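Uncharacterized protein (Bacteroides ovatus, PDB 4FS7) is of unknown function but, as an extracellular protein built of BspA-type leucine-rich repeats, probably takes part in protein binding. Local coordinates at residues A[225-228]-A[229-232]; A[376-379]-A[380-383]. All coordinates share one frame; numbering follows the deposited sequence. Where two conformers were deposited one is given.

Contact 1: A[225-228]-A[229-232]; sequences FALS and KTGV
Lys-229 follows Ser-228 round the bend of a type II turn that runs from Leu-227 to Thr-230, and it sits at the turn's third position with a positive phi of 53°. Lys-229 CG is anti to the carbonyl carbon and lies 3.9 Å from Ser-228 OG, an alkyl contact beside a hydroxyl that bonds in turn to Tyr-250 O. Bent at its second torsion, the lysine chain then leaves the turn and carries NZ to Gly-251 O. Thr-230 closes the bend. Thr-230 OG1 donates to Leu-227 O over 2.9 Å, reaching the carbonyl at a C=O...donor angle of 133° and tilted from its plane. With chi1 at 64°, OG1 falls between the backbone N and the carbonyl carbon and faces back across the turn; the same torsion lays Thr-230 CG2 alongside, 3.4 Å from Leu-227 O. The acceptor is thus met by both branches of one side chain, one polar and one apolar. Just upstream, a type I turn is fastened by Ser-228 N on Phe-225 O at 3.2 Å, so two successive turns share Leu-227 and Ser-228. Backbone hydrogen bonds join Phe-225, Leu-227 and Lys-229 with Lys-246, Val-248 and Tyr-250, and Ala-226 and Ser-228 with Phe-204 and Glu-206, tying the loop to chain on two flanks, the stacked-coil arrangement of a leucine-rich repeat solenoid. In this largely buried setting, the threonine hydroxyl does the work of a turn-closing donor, giving the Leu-227 carbonyl a partner supplied by a side chain.

Contact 2: A[376-379]-A[380-383]; sequences RLEQ and YRYD
Glu-378 O takes two donors, both from Arg-381. Arg-381 N reaches Glu-378 O over 3.0 Å, and Arg-381 NH1 reaches the same oxygen over 2.9 Å, from opposite faces of the carbonyl plane. The NH1 bond is fairly straight, at 158°, with the oxygen in the guanidinium plane. With Arg-381 CG between the backbone N and the carbonyl carbon, chi1 66°, the extended arm runs back past that oxygen, and Tyr-382 CZ covers one guanidinium face. Glu-378 OE1 forms a salt bridge with Lys-375 NZ; Glu-378 OE2, 4.5 Å from Arg-381 NH1 and well out of the guanidinium plane, is close in charge only. Leu-377 O is satisfied by Tyr-380 N at 3.0 Å, and Tyr-380 O by Asp-383 N. These i to i+3 links mark a 3-10 helical segment, which bridges strands 370-374 and 389-393 near the C-terminal end of the repeat array. Gln-379 O is served by a water that also donates to Asp-383 OD2, while Asp-383 OD1 accepts from Asn-360 N. The Tyr-380 ring packs by its carbon atoms: Gln-379 CG stands over one face, 4.0 Å from its centroid in a CH-pi contact, and Leu-377 CD2 meets its edge at CE2, 3.7 Å away. Were Tyr-380 replaced by an alanine, Gln-379 CG and Leu-377 CD2 would probably lose their ring partner, opening a gap toward strand 356-357, whose Lys-356 and Ile-357 the ring also touches.

Contact 1 comes first along the chain, between strands 221-222 and 234-237 near the middle of the array, with its centre about 7 Å from the centre of the chain. Contact 2, between strands 370-374 and 389-393, is about 43 Å from that centre, near the C-terminal end. The centres of contact 1 and contact 2 are about 39 Å apart and the nearest atoms of contact 1 and contact 2 about 28 Å, so they do not touch. They fall in different BspA-type repeat ranges of one elongated molecule. A buried inter-strand loop at 225-232 and a 3-10 segment at the surface at 376-383 thus illustrate how one repeat architecture accommodates different local turn chemistry along its length.

Contact 1: A[225-228]-A[229-232]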
# COMPACT_ATOMS: atom_id res chain seq x y z
N PHE A 225 -3.35 -5.33 -2.50
CA PHE A 225 -3.64 -4.43 -1.42
C PHE A 225 -3.02 -3.03 -1.59
O PHE A 225 -2.91 -2.28 -0.65
CB PHE A 225 -3.22 -5.00 -0.04
CG PHE A 225 -4.01 -6.19 0.40
CD1 PHE A 225 -5.18 -6.02 1.16
CD2 PHE A 225 -3.58 -7.46 0.13
CE1 PHE A 225 -5.90 -7.12 1.60
CE2 PHE A 225 -4.34 -8.56 0.58
CZ PHE A 225 -5.45 -8.37 1.31
N ALA A 226 -2.65 -2.63 -2.82
CA ALA A 226 -1.88 -1.39 -2.98
C ALA A 226 -2.58 -0.15 -2.53
O ALA A 226 -1.92 0.81 -2.08
CB ALA A 226 -1.35 -1.23 -4.40
N LEU A 227 -3.91 -0.13 -2.68
CA LEU A 227 -4.72 1.01 -2.29
C LEU A 227 -5.76 0.58 -1.26
O LEU A 227 -6.81 1.20 -1.15
CB LEU A 227 -5.35 1.68 -3.52
CG LEU A 227 -4.36 2.39 -4.45
CD1 LEU A 227 -5.04 2.79 -5.76
CD2 LEU A 227 -3.85 3.62 -3.71
N SER A 228 -5.47 -0.44 -0.48
CA SER A 228 -6.41 -0.92 0.53
C SER A 228 -6.53 0.06 1.67
O SER A 228 -5.54 0.65 2.12
CB SER A 228 -5.94 -2.27 1.03
OG SER A 228 -6.70 -2.71 2.12
N LYS A 229 -7.74 0.23 2.18
CA LYS A 229 -7.98 1.13 3.31
C LYS A 229 -7.42 2.51 3.05
O LYS A 229 -6.73 3.10 3.89
CB LYS A 229 -7.42 0.55 4.60
CG LYS A 229 -8.22 -0.63 5.10
CD LYS A 229 -9.54 -0.20 5.75
CE LYS A 229 -10.23 -1.42 6.19
NZ LYS A 229 -11.67 -1.26 6.27
N THR A 230 -7.66 3.01 1.84
CA THR A 230 -7.38 4.38 1.50
C THR A 230 -8.65 5.22 1.48
O THR A 230 -9.75 4.70 1.70
CB THR A 230 -6.60 4.49 0.18
OG1 THR A 230 -7.42 3.99 -0.89
CG2 THR A 230 -5.22 3.80 0.26
N GLY A 231 -8.50 6.52 1.22
CA GLY A 231 -9.60 7.46 1.29
C GLY A 231 -10.22 7.77 -0.06
O GLY A 231 -11.00 8.72 -0.16
N VAL A 232 -9.89 7.00 -1.11
CA VAL A 232 -10.35 7.34 -2.44
C VAL A 232 -11.88 7.28 -2.54
O VAL A 232 -12.54 6.43 -1.93
CB VAL A 232 -9.71 6.39 -3.49
CG1 VAL A 232 -8.17 6.67 -3.53
CG2 VAL A 232 -10.01 4.91 -3.19

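Contact 2: A[376-379]-A[380-383]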
# COMPACT_ATOMS: atom_id res chain seq x y z
N ARG A 376 -33.86 -26.13 -19.76
CA ARG A 376 -32.50 -26.65 -19.85
C ARG A 376 -31.65 -26.41 -18.59
O ARG A 376 -30.69 -27.12 -18.31
CB ARG A 376 -31.82 -26.01 -21.09
CG ARG A 376 -30.33 -26.09 -21.17
CD ARG A 376 -29.84 -25.50 -22.52
NE ARG A 376 -30.01 -24.04 -22.56
CZ ARG A 376 -29.19 -23.18 -21.94
NH1 ARG A 376 -28.14 -23.63 -21.25
NH2 ARG A 376 -29.43 -21.88 -22.00
N LEU A 377 -32.03 -25.40 -17.82
CA LEU A 377 -31.30 -25.06 -16.59
C LEU A 377 -32.09 -25.37 -15.35
O LEU A 377 -31.71 -24.93 -14.24
CB LEU A 377 -30.92 -23.55 -16.62
CG LEU A 377 -29.87 -23.10 -17.65
CD1 LEU A 377 -29.65 -21.60 -17.57
CD2 LEU A 377 -28.54 -23.81 -17.50
N GLU A 378 -33.15 -26.18 -15.46
CA GLU A 378 -34.03 -26.39 -14.31
C GLU A 378 -33.35 -27.06 -13.12
O GLU A 378 -33.83 -26.89 -12.00
CB GLU A 378 -35.35 -27.09 -14.69
CG GLU A 378 -35.13 -28.50 -15.16
CD GLU A 378 -36.42 -29.28 -15.38
OE1 GLU A 378 -37.49 -28.65 -15.57
OE2 GLU A 378 -36.35 -30.54 -15.38
N GLN A 379 -32.28 -27.83 -13.35
CA GLN A 379 -31.56 -28.46 -12.22
C GLN A 379 -30.98 -27.44 -11.27
O GLN A 379 -30.67 -27.79 -10.15
CB GLN A 379 -30.47 -29.40 -12.73
CG GLN A 379 -29.27 -28.75 -13.39
CD GLN A 379 -29.45 -28.45 -14.88
OE1 GLN A 379 -30.58 -28.32 -15.43
NE2 GLN A 379 -28.32 -28.35 -15.56
N TYR A 380 -30.81 -26.20 -11.73
CA TYR A 380 -30.29 -25.15 -10.84
C TYR A 380 -31.36 -24.49 -9.98
O TYR A 380 -31.07 -23.57 -9.22
CB TYR A 380 -29.48 -24.12 -11.67
CG TYR A 380 -28.31 -24.73 -12.36
CD1 TYR A 380 -27.36 -25.46 -11.66
CD2 TYR A 380 -28.15 -24.61 -13.74
CE1 TYR A 380 -26.26 -26.03 -12.31
CE2 TYR A 380 -27.05 -25.17 -14.38
CZ TYR A 380 -26.09 -25.89 -13.65
OH TYR A 380 -25.02 -26.46 -14.32
N ARG A 381 -32.60 -24.97 -10.04
CA ARG A 381 -33.63 -24.39 -9.23
C ARG A 381 -33.33 -24.51 -7.74
O ARG A 381 -33.75 -23.69 -6.93
CB ARG A 381 -35.01 -24.99 -9.54
CG ARG A 381 -35.20 -26.45 -9.19
CD ARG A 381 -36.52 -26.89 -9.83
NE ARG A 381 -36.87 -28.26 -9.64
CZ ARG A 381 -36.39 -29.29 -10.33
NH1 ARG A 381 -35.44 -29.13 -11.23
NH2 ARG A 381 -36.88 -30.51 -10.10
N TYR A 382 -32.56 -25.52 -7.36
CA TYR A 382 -32.20 -25.75 -5.97
C TYR A 382 -31.21 -24.72 -5.40
O TYR A 382 -31.03 -24.65 -4.18
CB TYR A 382 -31.63 -27.16 -5.79
CG TYR A 382 -32.48 -28.24 -6.40
CD1 TYR A 382 -33.72 -28.51 -5.89
CD2 TYR A 382 -32.05 -28.96 -7.51
CE1 TYR A 382 -34.53 -29.51 -6.44
CE2 TYR A 382 -32.82 -29.97 -8.08
CZ TYR A 382 -34.07 -30.20 -7.56
OH TYR A 382 -34.86 -31.18 -8.14
N ASP A 383 -30.66 -23.91 -6.30
CA ASP A 383 -29.69 -22.88 -5.92
C ASP A 383 -30.33 -21.52 -5.64
O ASP A 383 -29.64 -20.54 -5.40
CB ASP A 383 -28.62 -22.84 -6.98
CG ASP A 383 -27.88 -24.18 -7.04
OD1 ASP A 383 -27.35 -24.61 -5.98
OD2 ASP A 383 -27.94 -24.86 -8.08
O HOH W 1 -28.73 -27.46 -8.27